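Local coordinates for DUF3863 domain-containing protein (Parabacteroides distasonis, PDB 3LM3) that is of unknown function but probably acts on carbohydrates, as a glycoside hydrolase or deacetylase, at residues Ile27-Thr32 with Met78-Asp83; Arg60-Thr65 with Asp301-Trp306; Leu118-Val123 with Ser153-Arg158; Ala171-Gln176 with Asp216-Asp221; Thr196-Lys201 with Leu392-Pro397. All coordinates share one frame; numbering follows the deposited sequence.

Contact 1: Ile27-Thr32 with Met78-Asp83; sequences IMIRTT and MNALED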
# COMPACT_ATOMS: atom_id res chain seq x y z
N ILE A 27 -5.05 -2.25 10.82
CA ILE A 27 -6.00 -1.34 11.48
C ILE A 27 -5.18 -0.26 12.20
O ILE A 27 -4.28 -0.60 13.01
CB ILE A 27 -6.95 -2.08 12.47
CG1 ILE A 27 -7.81 -3.08 11.71
CG2 ILE A 27 -7.83 -1.05 13.22
CD1 ILE A 27 -8.67 -3.92 12.59
N MSE A 28 -5.46 1.01 11.89
CA MSE A 28 -4.72 2.15 12.41
C MSE A 28 -5.42 2.74 13.63
O MSE A 28 -6.65 2.95 13.62
CB MSE A 28 -4.57 3.24 11.37
CG MSE A 28 -3.83 4.46 11.80
SE MSE A 28 -3.82 5.77 10.37
CE MSE A 28 -2.41 6.90 11.08
N ILE A 29 -4.63 3.00 14.67
CA ILE A 29 -5.08 3.64 15.91
C ILE A 29 -4.34 4.98 16.03
O ILE A 29 -3.12 5.06 15.90
CB ILE A 29 -4.76 2.80 17.14
CG1 ILE A 29 -5.27 1.36 17.01
CG2 ILE A 29 -5.30 3.48 18.41
CD1 ILE A 29 -6.72 1.21 16.82
N ARG A 30 -5.06 6.07 16.30
CA ARG A 30 -4.49 7.43 16.30
C ARG A 30 -5.27 8.32 17.26
O ARG A 30 -6.30 7.90 17.77
CB ARG A 30 -4.50 8.00 14.87
CG ARG A 30 -5.87 8.24 14.29
CD ARG A 30 -5.87 8.23 12.78
NE ARG A 30 -7.09 8.81 12.27
CZ ARG A 30 -7.41 8.85 10.98
NH1 ARG A 30 -6.63 8.28 10.07
NH2 ARG A 30 -8.53 9.49 10.62
N THR A 31 -4.78 9.54 17.51
CA THR A 31 -5.49 10.55 18.28
C THR A 31 -5.99 11.69 17.40
O THR A 31 -6.90 12.41 17.78
CB THR A 31 -4.69 11.13 19.47
OG1 THR A 31 -3.84 12.22 19.04
CG2 THR A 31 -3.90 10.06 20.25
N THR A 32 -5.36 11.88 16.25
CA THR A 32 -5.76 12.86 15.23
C THR A 32 -5.38 12.24 13.87
O THR A 32 -4.60 11.26 13.84
CB THR A 32 -5.06 14.22 15.39
OG1 THR A 32 -3.65 14.08 15.11
CG2 THR A 32 -5.21 14.81 16.78
N MSE A 78 2.41 7.83 17.31
CA MSE A 78 3.15 8.04 18.55
C MSE A 78 2.22 8.49 19.64
O MSE A 78 2.30 8.00 20.77
CB MSE A 78 4.29 9.04 18.38
CG MSE A 78 5.15 9.12 19.63
SE MSE A 78 6.28 7.56 19.87
CE MSE A 78 7.65 8.06 18.55
N ASN A 79 1.33 9.41 19.31
CA ASN A 79 0.42 9.92 20.35
C ASN A 79 -0.53 8.83 20.84
O ASN A 79 -0.84 8.78 22.04
CB ASN A 79 -0.33 11.15 19.83
CG ASN A 79 0.59 12.37 19.69
OD1 ASN A 79 1.62 12.44 20.36
ND2 ASN A 79 0.25 13.27 18.78
N ALA A 80 -0.95 7.90 19.97
CA ALA A 80 -1.80 6.79 20.42
C ALA A 80 -1.01 5.81 21.29
O ALA A 80 -1.57 5.19 22.21
CB ALA A 80 -2.42 6.08 19.26
N LEU A 81 0.28 5.62 21.00
CA LEU A 81 1.12 4.76 21.85
C LEU A 81 1.31 5.32 23.25
O LEU A 81 1.39 4.58 24.22
CB LEU A 81 2.53 4.57 21.27
CG LEU A 81 2.62 3.65 20.08
CD1 LEU A 81 4.06 3.69 19.55
CD2 LEU A 81 2.12 2.24 20.45
N GLU A 82 1.40 6.65 23.34
CA GLU A 82 1.78 7.31 24.60
C GLU A 82 0.64 7.84 25.43
O GLU A 82 0.84 8.13 26.62
CB GLU A 82 2.76 8.43 24.29
CG GLU A 82 4.13 7.95 23.85
CD GLU A 82 5.12 9.08 23.62
OE1 GLU A 82 4.72 10.17 23.17
OE2 GLU A 82 6.33 8.84 23.87
N ASP A 83 -0.56 7.94 24.86
CA ASP A 83 -1.65 8.60 25.55
C ASP A 83 -2.07 7.84 26.79
O ASP A 83 -2.34 6.64 26.73
CB ASP A 83 -2.84 8.75 24.62
CG ASP A 83 -3.78 9.83 25.08
OD1 ASP A 83 -4.57 9.61 26.02
OD2 ASP A 83 -3.67 10.96 24.54

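Contact 2: Arg60-Thr65 with Asp301-Trp306; sequences REAFAT and DAMKMW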
# COMPACT_ATOMS: atom_id res chain seq x y z
N ARG A 60 -12.27 -6.02 15.03
CA ARG A 60 -11.47 -7.25 15.02
C ARG A 60 -12.35 -8.51 14.93
O ARG A 60 -12.00 -9.44 14.26
CB ARG A 60 -10.55 -7.35 16.24
CG ARG A 60 -9.58 -8.55 16.39
CD ARG A 60 -8.73 -8.57 15.22
NE ARG A 60 -7.67 -9.58 15.11
CZ ARG A 60 -7.81 -10.84 14.71
NH1 ARG A 60 -9.02 -11.39 14.61
NH2 ARG A 60 -6.75 -11.52 14.38
N GLU A 61 -13.45 -8.50 15.65
CA GLU A 61 -14.39 -9.61 15.61
C GLU A 61 -15.01 -9.77 14.22
O GLU A 61 -15.17 -10.88 13.72
CB GLU A 61 -15.42 -9.45 16.75
CG GLU A 61 -14.70 -9.64 18.13
CD GLU A 61 -15.53 -9.51 19.40
OE1 GLU A 61 -16.62 -8.90 19.34
OE2 GLU A 61 -15.03 -10.00 20.46
N ALA A 62 -15.30 -8.65 13.56
CA ALA A 62 -15.80 -8.68 12.20
C ALA A 62 -14.77 -9.35 11.27
O ALA A 62 -15.09 -10.19 10.42
CB ALA A 62 -16.15 -7.26 11.72
N PHE A 63 -13.50 -8.94 11.42
CA PHE A 63 -12.38 -9.51 10.64
C PHE A 63 -12.23 -11.02 10.80
O PHE A 63 -11.91 -11.70 9.84
CB PHE A 63 -11.09 -8.80 11.03
CG PHE A 63 -9.83 -9.40 10.46
CD1 PHE A 63 -9.41 -9.07 9.19
CD2 PHE A 63 -9.06 -10.27 11.21
CE1 PHE A 63 -8.20 -9.61 8.67
CE2 PHE A 63 -7.89 -10.79 10.71
CZ PHE A 63 -7.46 -10.47 9.45
N ALA A 64 -12.48 -11.52 12.00
CA ALA A 64 -12.35 -12.93 12.27
C ALA A 64 -13.47 -13.78 11.68
O ALA A 64 -13.35 -15.02 11.68
CB ALA A 64 -12.28 -13.15 13.78
N THR A 65 -14.55 -13.16 11.21
CA THR A 65 -15.68 -13.93 10.64
C THR A 65 -15.23 -14.80 9.48
O THR A 65 -14.68 -14.31 8.52
CB THR A 65 -16.77 -12.96 10.10
OG1 THR A 65 -17.10 -12.02 11.11
CG2 THR A 65 -18.04 -13.72 9.67
N ASP A 301 -20.22 -4.50 9.17
CA ASP A 301 -20.81 -5.28 8.08
C ASP A 301 -19.91 -5.27 6.84
O ASP A 301 -19.76 -6.28 6.18
CB ASP A 301 -22.20 -4.75 7.69
CG ASP A 301 -23.29 -5.12 8.68
OD1 ASP A 301 -23.06 -5.96 9.59
OD2 ASP A 301 -24.38 -4.54 8.53
N ALA A 302 -19.31 -4.13 6.53
CA ALA A 302 -18.41 -4.05 5.40
C ALA A 302 -17.20 -4.97 5.59
O ALA A 302 -16.77 -5.68 4.66
CB ALA A 302 -17.95 -2.59 5.18
N MSE A 303 -16.63 -4.96 6.80
CA MSE A 303 -15.47 -5.81 7.09
C MSE A 303 -15.85 -7.28 6.95
O MSE A 303 -15.12 -8.05 6.33
CB MSE A 303 -15.01 -5.54 8.52
CG MSE A 303 -13.88 -6.44 9.01
SE MSE A 303 -12.18 -6.17 8.10
CE MSE A 303 -11.60 -4.57 9.03
N LYS A 304 -16.98 -7.68 7.53
CA LYS A 304 -17.45 -9.06 7.42
C LYS A 304 -17.65 -9.45 5.96
O LYS A 304 -17.29 -10.56 5.53
CB LYS A 304 -18.77 -9.25 8.20
CG LYS A 304 -18.66 -9.11 9.71
CD LYS A 304 -20.05 -9.21 10.39
CE LYS A 304 -19.96 -8.97 11.91
NZ LYS A 304 -21.31 -8.95 12.55
N MSE A 305 -18.24 -8.55 5.18
CA MSE A 305 -18.54 -8.83 3.79
C MSE A 305 -17.24 -9.05 2.99
O MSE A 305 -17.10 -10.00 2.20
CB MSE A 305 -19.32 -7.65 3.22
CG MSE A 305 -20.11 -7.99 2.04
SE MSE A 305 -21.19 -6.50 1.47
CE MSE A 305 -22.76 -6.89 2.56
N TRP A 306 -16.28 -8.15 3.21
CA TRP A 306 -15.01 -8.21 2.55
C TRP A 306 -14.31 -9.53 2.83
O TRP A 306 -13.89 -10.25 1.90
CB TRP A 306 -14.14 -7.02 3.00
CG TRP A 306 -12.71 -7.10 2.46
CD1 TRP A 306 -12.30 -7.47 1.18
CD2 TRP A 306 -11.53 -6.78 3.18
NE1 TRP A 306 -10.95 -7.40 1.10
CE2 TRP A 306 -10.43 -7.00 2.31
CE3 TRP A 306 -11.28 -6.37 4.50
CZ2 TRP A 306 -9.11 -6.78 2.71
CZ3 TRP A 306 -9.97 -6.17 4.88
CH2 TRP A 306 -8.91 -6.40 4.00

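Contact 3: Leu118-Val123 with Ser153-Arg158; sequences LPRERV and SADNLR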
# COMPACT_ATOMS: atom_id res chain seq x y z
N LEU A 118 9.37 15.71 8.16
CA LEU A 118 10.34 15.54 9.22
C LEU A 118 11.67 15.20 8.59
O LEU A 118 11.69 14.47 7.58
CB LEU A 118 9.93 14.41 10.15
CG LEU A 118 8.52 14.49 10.78
CD1 LEU A 118 8.19 13.16 11.48
CD2 LEU A 118 8.34 15.69 11.70
N PRO A 119 12.78 15.72 9.14
CA PRO A 119 14.07 15.31 8.66
C PRO A 119 14.27 13.80 8.82
O PRO A 119 13.74 13.18 9.75
CB PRO A 119 15.06 16.08 9.54
CG PRO A 119 14.29 16.99 10.37
CD PRO A 119 12.84 16.69 10.24
N ARG A 120 15.08 13.23 7.94
CA ARG A 120 15.36 11.79 7.97
C ARG A 120 15.79 11.31 9.35
O ARG A 120 15.29 10.29 9.83
CB ARG A 120 16.42 11.46 6.90
CG ARG A 120 15.92 11.58 5.48
CD ARG A 120 17.05 11.65 4.49
NE ARG A 120 16.54 11.55 3.12
CZ ARG A 120 16.06 12.55 2.39
NH1 ARG A 120 16.01 13.80 2.86
NH2 ARG A 120 15.59 12.30 1.19
N GLU A 121 16.71 12.04 9.98
CA GLU A 121 17.23 11.62 11.29
C GLU A 121 16.14 11.61 12.35
O GLU A 121 16.18 10.77 13.25
CB GLU A 121 18.38 12.53 11.75
CG GLU A 121 19.67 12.37 10.95
N ARG A 122 15.18 12.53 12.27
CA ARG A 122 14.07 12.56 13.20
C ARG A 122 13.12 11.38 13.01
O ARG A 122 12.68 10.78 13.98
CB ARG A 122 13.31 13.89 13.09
CG ARG A 122 12.08 13.94 14.00
CD ARG A 122 11.56 15.34 14.12
NE ARG A 122 10.36 15.37 14.93
CZ ARG A 122 9.67 16.47 15.20
NH1 ARG A 122 10.06 17.64 14.70
NH2 ARG A 122 8.61 16.41 15.98
N VAL A 123 12.78 11.07 11.75
CA VAL A 123 11.98 9.90 11.48
C VAL A 123 12.68 8.67 12.07
O VAL A 123 12.03 7.87 12.74
CB VAL A 123 11.68 9.71 9.99
CG1 VAL A 123 10.88 8.43 9.73
CG2 VAL A 123 10.93 10.94 9.41
N SER A 153 11.52 7.68 3.55
CA SER A 153 12.63 7.84 2.62
C SER A 153 13.48 6.57 2.55
O SER A 153 13.45 5.68 3.43
CB SER A 153 13.53 9.00 3.05
OG SER A 153 14.13 8.72 4.31
N ALA A 154 14.31 6.50 1.53
CA ALA A 154 15.27 5.40 1.42
C ALA A 154 16.12 5.29 2.68
O ALA A 154 16.41 4.18 3.17
CB ALA A 154 16.15 5.58 0.18
N ASP A 155 16.53 6.43 3.22
CA ASP A 155 17.36 6.39 4.42
C ASP A 155 16.63 5.78 5.62
O ASP A 155 17.22 5.09 6.46
CB ASP A 155 17.86 7.78 4.78
CG ASP A 155 18.78 7.75 5.96
OD1 ASP A 155 19.91 7.28 5.77
OD2 ASP A 155 18.36 8.16 7.06
N ASN A 156 15.32 6.02 5.71
CA ASN A 156 14.53 5.44 6.79
C ASN A 156 14.50 3.90 6.66
O ASN A 156 14.52 3.17 7.65
CB ASN A 156 13.09 5.95 6.78
CG ASN A 156 12.93 7.44 6.93
OD1 ASN A 156 11.94 7.99 6.42
ND2 ASN A 156 13.82 8.11 7.66
N LEU A 157 14.40 3.42 5.43
CA LEU A 157 14.37 1.97 5.18
C LEU A 157 15.72 1.31 5.46
O LEU A 157 15.79 0.23 6.06
CB LEU A 157 13.87 1.73 3.76
CG LEU A 157 12.53 2.38 3.46
CD1 LEU A 157 12.13 2.17 2.00
CD2 LEU A 157 11.47 1.83 4.39
N ARG A 158 16.80 1.96 5.03
CA ARG A 158 18.17 1.59 5.38
C ARG A 158 18.33 1.46 6.89
O ARG A 158 18.89 0.50 7.42
CB ARG A 158 19.08 2.71 4.85
CG ARG A 158 20.55 2.60 5.14
CD ARG A 158 20.93 3.11 6.53
NE ARG A 158 20.56 4.49 6.94
CZ ARG A 158 20.84 4.94 8.16
NH1 ARG A 158 21.40 4.10 9.03
NH2 ARG A 158 20.54 6.19 8.54
O HOH W 1 16.95 8.94 1.85

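Contact 4: Ala171-Gln176 with Asp216-Asp221; sequences AVIWSQ and DGWTMD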
# COMPACT_ATOMS: atom_id res chain seq x y z
N ALA A 171 6.00 1.37 2.74
CA ALA A 171 6.61 2.63 2.33
C ALA A 171 6.35 2.89 0.84
O ALA A 171 7.17 3.52 0.13
CB ALA A 171 8.12 2.64 2.69
N VAL A 172 5.25 2.36 0.33
CA VAL A 172 4.76 2.57 -1.07
C VAL A 172 3.31 2.99 -0.84
O VAL A 172 2.59 2.25 -0.27
CB VAL A 172 4.80 1.23 -1.95
CG1 VAL A 172 3.96 1.35 -3.28
CG2 VAL A 172 6.19 0.73 -2.20
N ILE A 173 2.89 4.21 -1.23
CA ILE A 173 1.42 4.51 -1.35
C ILE A 173 1.23 4.56 -2.84
O ILE A 173 1.32 5.60 -3.51
CB ILE A 173 0.86 5.79 -0.62
CG1 ILE A 173 1.12 5.70 0.90
CG2 ILE A 173 -0.64 5.82 -0.74
CD1 ILE A 173 0.34 6.75 1.79
N TRP A 174 1.05 3.36 -3.41
CA TRP A 174 1.23 3.18 -4.84
C TRP A 174 0.35 4.11 -5.65
O TRP A 174 -0.88 4.16 -5.44
CB TRP A 174 0.97 1.72 -5.29
CG TRP A 174 1.37 1.58 -6.72
CD1 TRP A 174 2.65 1.52 -7.20
CD2 TRP A 174 0.51 1.62 -7.86
NE1 TRP A 174 2.64 1.49 -8.57
CE2 TRP A 174 1.33 1.56 -9.00
CE3 TRP A 174 -0.88 1.70 -8.04
CZ2 TRP A 174 0.81 1.59 -10.28
CZ3 TRP A 174 -1.38 1.73 -9.33
CH2 TRP A 174 -0.54 1.67 -10.43
N SER A 175 0.96 4.84 -6.58
CA SER A 175 0.32 5.76 -7.51
C SER A 175 -0.21 7.03 -6.92
O SER A 175 -0.79 7.82 -7.62
CB SER A 175 -0.78 5.12 -8.36
OG SER A 175 -2.03 4.95 -7.69
N GLN A 176 -0.01 7.28 -5.64
CA GLN A 176 -0.57 8.47 -5.01
C GLN A 176 -0.03 9.74 -5.67
O GLN A 176 1.19 9.93 -5.79
CB GLN A 176 -0.25 8.49 -3.51
CG GLN A 176 -0.46 9.85 -2.84
CD GLN A 176 -1.80 10.44 -3.17
OE1 GLN A 176 -1.95 11.67 -3.27
NE2 GLN A 176 -2.76 9.59 -3.39
N ASP A 216 3.33 -1.75 -0.67
CA ASP A 216 2.09 -0.98 -0.83
C ASP A 216 1.14 -1.14 0.36
O ASP A 216 1.20 -2.14 1.08
CB ASP A 216 1.40 -1.42 -2.12
CG ASP A 216 0.35 -0.44 -2.64
OD1 ASP A 216 0.31 0.76 -2.22
OD2 ASP A 216 -0.48 -0.90 -3.48
N GLY A 217 0.24 -0.18 0.51
CA GLY A 217 -0.72 -0.12 1.61
C GLY A 217 -2.17 -0.48 1.26
O GLY A 217 -2.87 -1.06 2.08
N TRP A 218 -2.63 -0.05 0.07
CA TRP A 218 -3.98 -0.29 -0.41
C TRP A 218 -3.97 -0.73 -1.86
O TRP A 218 -3.60 0.03 -2.76
CB TRP A 218 -4.86 0.98 -0.34
CG TRP A 218 -5.09 1.65 0.96
CD1 TRP A 218 -6.21 1.55 1.74
CD2 TRP A 218 -4.22 2.56 1.63
NE1 TRP A 218 -6.08 2.35 2.84
CE2 TRP A 218 -4.88 3.00 2.79
CE3 TRP A 218 -2.95 3.06 1.35
CZ2 TRP A 218 -4.30 3.89 3.69
CZ3 TRP A 218 -2.38 3.96 2.24
CH2 TRP A 218 -3.06 4.35 3.40
N THR A 219 -4.44 -1.92 -2.15
CA THR A 219 -4.50 -2.39 -3.53
C THR A 219 -5.46 -1.53 -4.34
O THR A 219 -6.63 -1.39 -3.98
CB THR A 219 -4.92 -3.85 -3.58
OG1 THR A 219 -3.99 -4.64 -2.81
CG2 THR A 219 -5.00 -4.36 -5.03
N MSE A 220 -4.95 -0.99 -5.44
CA MSE A 220 -5.71 -0.14 -6.35
C MSE A 220 -6.38 -0.91 -7.48
O MSE A 220 -5.85 -1.89 -7.99
CB MSE A 220 -4.82 0.90 -6.98
CG MSE A 220 -4.28 1.92 -6.02
SE MSE A 220 -5.66 3.01 -5.24
CE MSE A 220 -5.92 2.07 -3.64
N ASP A 221 -7.52 -0.38 -7.92
CA ASP A 221 -8.03 -0.72 -9.24
C ASP A 221 -7.17 0.09 -10.20
O ASP A 221 -7.22 1.32 -10.20
CB ASP A 221 -9.50 -0.35 -9.32
CG ASP A 221 -10.12 -0.71 -10.68
OD1 ASP A 221 -9.40 -0.61 -11.70
OD2 ASP A 221 -11.33 -1.12 -10.72

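Contact 5: Thr196-Lys201 with Leu392-Pro397; sequences TEHFCK and LQAHEP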
# COMPACT_ATOMS: atom_id res chain seq x y z
N THR A 196 19.12 2.97 -2.35
CA THR A 196 19.56 4.08 -1.52
C THR A 196 19.28 5.45 -2.19
O THR A 196 19.19 6.47 -1.50
CB THR A 196 21.07 3.95 -1.19
OG1 THR A 196 21.81 3.77 -2.37
CG2 THR A 196 21.32 2.75 -0.25
N GLU A 197 19.09 5.45 -3.51
CA GLU A 197 18.75 6.67 -4.22
C GLU A 197 17.34 7.19 -3.97
O GLU A 197 17.13 8.38 -3.99
CB GLU A 197 18.92 6.48 -5.73
CG GLU A 197 20.35 6.22 -6.16
CD GLU A 197 20.52 5.99 -7.64
OE1 GLU A 197 19.55 6.23 -8.43
OE2 GLU A 197 21.61 5.52 -8.02
N HIS A 198 16.36 6.29 -3.82
CA HIS A 198 14.97 6.68 -3.84
C HIS A 198 14.09 5.49 -3.45
O HIS A 198 14.22 4.40 -4.03
CB HIS A 198 14.58 7.16 -5.24
CG HIS A 198 13.33 7.99 -5.26
ND1 HIS A 198 12.07 7.50 -4.96
CD2 HIS A 198 13.16 9.30 -5.57
CE1 HIS A 198 11.19 8.48 -5.08
NE2 HIS A 198 11.83 9.58 -5.48
N PHE A 199 13.21 5.74 -2.48
CA PHE A 199 12.34 4.71 -1.94
C PHE A 199 11.40 4.07 -2.99
O PHE A 199 10.93 2.96 -2.79
CB PHE A 199 11.55 5.21 -0.70
CG PHE A 199 10.36 6.09 -1.02
CD1 PHE A 199 10.51 7.33 -1.58
CD2 PHE A 199 9.08 5.70 -0.63
CE1 PHE A 199 9.40 8.14 -1.83
CE2 PHE A 199 7.97 6.51 -0.85
CZ PHE A 199 8.12 7.72 -1.49
N CYS A 200 11.11 4.78 -4.09
CA CYS A 200 10.26 4.26 -5.16
C CYS A 200 11.03 3.47 -6.23
O CYS A 200 10.41 2.83 -7.11
CB CYS A 200 9.57 5.41 -5.87
SG CYS A 200 8.24 6.17 -4.92
N LYS A 201 12.36 3.52 -6.19
CA LYS A 201 13.22 2.91 -7.20
C LYS A 201 13.73 1.56 -6.71
O LYS A 201 14.33 1.48 -5.63
CB LYS A 201 14.44 3.83 -7.47
CG LYS A 201 15.44 3.21 -8.40
CD LYS A 201 16.59 4.18 -8.79
CE LYS A 201 17.82 3.38 -9.22
NZ LYS A 201 18.69 4.25 -10.10
N LEU A 392 17.98 4.97 -14.69
CA LEU A 392 18.37 6.36 -14.54
C LEU A 392 18.60 6.71 -13.06
O LEU A 392 17.89 6.22 -12.17
CB LEU A 392 17.28 7.27 -15.15
CG LEU A 392 16.96 7.07 -16.63
CD1 LEU A 392 15.79 7.95 -17.07
CD2 LEU A 392 18.21 7.36 -17.48
N GLN A 393 19.58 7.55 -12.78
CA GLN A 393 19.79 8.03 -11.41
C GLN A 393 18.54 8.73 -10.90
O GLN A 393 17.90 9.48 -11.64
CB GLN A 393 21.01 8.98 -11.31
CG GLN A 393 21.32 9.40 -9.88
CD GLN A 393 22.64 10.14 -9.69
OE1 GLN A 393 23.36 10.41 -10.64
NE2 GLN A 393 22.95 10.47 -8.44
N ALA A 394 18.17 8.46 -9.65
CA ALA A 394 17.07 9.14 -9.00
C ALA A 394 17.57 9.87 -7.76
O ALA A 394 18.66 9.59 -7.24
CB ALA A 394 15.96 8.10 -8.62
N HIS A 395 16.78 10.84 -7.33
CA HIS A 395 17.05 11.72 -6.19
C HIS A 395 15.78 11.98 -5.40
O HIS A 395 14.77 12.31 -6.04
CB HIS A 395 17.53 13.09 -6.67
CG HIS A 395 18.71 13.03 -7.58
ND1 HIS A 395 18.60 13.01 -8.96
CD2 HIS A 395 20.03 12.94 -7.31
CE1 HIS A 395 19.80 12.92 -9.49
NE2 HIS A 395 20.69 12.88 -8.51
N GLU A 396 15.83 11.96 -4.08
CA GLU A 396 14.72 12.36 -3.25
C GLU A 396 14.88 13.82 -2.84
O GLU A 396 15.98 14.38 -2.91
CB GLU A 396 14.67 11.48 -1.99
CG GLU A 396 14.37 10.01 -2.20
CD GLU A 396 14.55 9.21 -0.93
OE1 GLU A 396 15.20 9.69 0.04
OE2 GLU A 396 13.97 8.11 -0.88
N PRO A 397 13.79 14.42 -2.36
CA PRO A 397 13.92 15.78 -1.79
C PRO A 397 14.92 15.88 -0.66
O PRO A 397 15.08 14.95 0.12
CB PRO A 397 12.50 16.09 -1.32
CG PRO A 397 11.64 15.20 -2.11
CD PRO A 397 12.39 13.95 -2.34
O HOH W 2 18.25 10.64 -2.93
O HOH W 3 11.54 12.48 -5.86

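Contact 1: Ile27-Thr32 with Met78-Asp83
Thr-31 and Ala-80 carry most of this contact, each laying a methyl group against the backbone of the other segment. Thr-31 CG2 rests on the first turn of helix 78-82, 3.6 Å from Asn-79 C and 3.7 Å from Ala-80 N. With OG1 held between the backbone N and the carbonyl carbon (chi1 85°), the hydroxyl comes to 3.8 Å from Asn-79 CB, and the two side chains cross at about a right angle. Ala-80 CB answers from the helix, 3.6 Å from Ile-29 O and 3.9 Å from Arg-30 CA, while Ile-29 CG2 reaches the same methyl at 4.0 Å. Strand 21-29 runs parallel to strand 73-76 in the main sheet, and helix 78-82 follows that neighbour closely, so the contact lies where the chain leaves the carboxyl-terminal ends of two adjacent strands, consistent with the beta/alpha folds of glycoside hydrolases and carbohydrate deacetylases. No hydrogen bond passes directly between the segments. Glu-35 links them instead, its OE1 being hydrogen-bonded to Thr-31 OG1, Thr-32 OG1 and Asn-79 ND2. At the far end of the helix, Asp-83 pairs with Arg-85, and Thr-31 CG2 stays 4.4 Å from Asp-83 OD2.

Contact 2: Arg60-Thr65 with Asp301-Trp306
Ala-62 O is gripped twice by Thr-65, from OG1 at 2.8 Å and from the backbone N, both donors reaching it from the same face of its plane. The bonds close the end of helix 53-64, which packs nearly parallel to helix 296-313: the short axes pass 7.9 Å apart at -22°, and both helices cover strand 21-29 through Leu-25, as outer helices do in a beta/alpha fold. The near approach rests on a small residue. Ala-62 CB fits between Met-303 CG at 3.6 Å and Lys-304 CG at 3.7 Å. In the modelled conformer the Lys-304 chain crosses Thr-65, its CG 3.6 Å from OG1, so the hydroxyl that bonds Ala-62 O also meets the aliphatic part of the lysine. On the inner side Met-303 CG lies anti to its backbone N (chi1 175°) and close to Phe-63 N, and the bend at chi2 brings the selenium of this selenomethionine to the ring edge in a Met-aromatic contact, 5.5 Å from the Phe-63 centroid and 86° off the normal.

Contact 3: Leu118-Val123 with Ser153-Arg158
The first turns of helices 120-138 and 154-163 meet with Arg-120 CA and Asn-156 CA 6.5 Å apart. Ser-153 and Asn-156 form a capping box: Ser-153 N bonds Asn-156 OD1 at 2.9 Å, the donor standing above the carbonyl plane, while Asn-156 N returns to Ser-153 OG. The Asn-156 amide lies across Val-123, its OD1 3.5 Å from CG1, and ND2 is hydrogen-bonded to Asn-124 OD1. An alanine at Asn-156 would probably leave Ser-153 N and Asn-124 OD1 without these mates and open a gap beside Val-123. Arg-120 stretches past the box, CG 3.6 Å from Ser-153 OG and CD 4.0 Å from Asp-155 CB. Its NE and Asp-155 N both donate to one water, in the guanidinium plane, whereas Arg-120 NH2 pairs with Glu-396 and NH1 with Asp-399. In the conformers modelled here, Arg-158 grips Asp-155 OD1 side-on with NE and NH2. Near the amino end of helix 154-163, the Asp-155 carboxylate is likely to be stabilised by the helix dipole.

Contact 4: Ala171-Gln176 with Asp216-Asp221
Val-172 lies against Asp-216 at the carboxyl-terminal ends of the neighbouring parallel strands 168-172 and 213-216, near the centre of the molecule. Its carbonyl O receives a CA-H...O contact from Asp-216 CA at 3.3 Å, and its side chain crosses that of the aspartate at about a right angle, CG1 3.8 Å from OD1. The side chain of Ile-173 lies beside Trp-218, pointing the same way, with CD1 at the ring edge 3.9 Å from CZ3. Trp-174 supplies the direct hydrogen bond, its N donating to Asp-216 OD1 at 3.0 Å and 163°, from above the carboxylate plane. With CG anti to the backbone N (chi1 -162°), the Asp-216 carboxylate comes up to Trp-174, OD1 lying 3.3 Å from Trp-174 CB and taking a weak bond from Gly-217 N. The six-membered end of the indole offers its edge to Met-220, CE3 4.0 Å from CG, and NE1 is held by Ser-187 O. Ser-175, at the third position of a type II beta turn from Ile-173 to Gln-176, bonds Trp-174 O through OG. Ala-225 of helix 222-225 touches Trp-174, Ser-175 and Met-220, while strand 280-287 lies against Asp-216 through Trp-281 and Trp-218 through Asn-284.

Contact 5: Thr196-Lys201 with Leu392-Pro397
Glu-197 and Lys-201 make the charged part of the contact with the backbone at Leu-392 and Ala-394. Glu-197 OE1 accepts from Ala-394 N at 2.9 Å, nearly straight at 170°, and from Lys-201 NZ in a 2.7 Å salt bridge; the two donors come from opposite faces of the carboxylate plane. The extended lysine also gives NZ to Leu-392 O at 3.0 Å. An alanine at Glu-197 would probably leave Ala-394 N without its acceptor and Lys-201 without its countercharge. Further along, Phe-199 N bonds Glu-396 OE2 at 3.0 Å on the anti side; the same oxygen accepts from Ala-154 N, and Glu-396 OE1 pairs with Arg-120. These bonds join the loop beyond strand 194-195 to the one that leaves strand 383-389, an outermost strand of the four-stranded antiparallel sheet, and so tie the DUF3863 and DUF3864 family regions together. Among nonpolar contacts, Glu-396 CG makes a CH-pi contact over one face of the His-198 ring, 4.0 Å from its centroid, and Ala-394 CB sits 3.8 Å from His-198 CB and 4.0 Å from Lys-201 CD. Two waters bridge the segments, one between Glu-197 O and Glu-396 N, the other between His-198 NE2 and His-395 O.

From the N terminus, contact 1 closes the first loop, joining the end of strand 21-29 to helix 78-82. Contact 2 opens inside that loop and crosses it, bringing helix 53-64 back to helix 296-313 after some 235 residues. Contacts 3 and 4 follow one another within this long loop, the first pairing the starts of two helices, the second the ends of parallel strands; they touch where Leu-157 CD2 packs on Ala-171 CB. Contact 5 crosses both contact 4 and contact 2, reaching from 196-201 to the region beyond the antiparallel sheet. Its centre lies about 13 Å from that of contact 3, and the Arg-120 to Glu-396 salt bridge joins them.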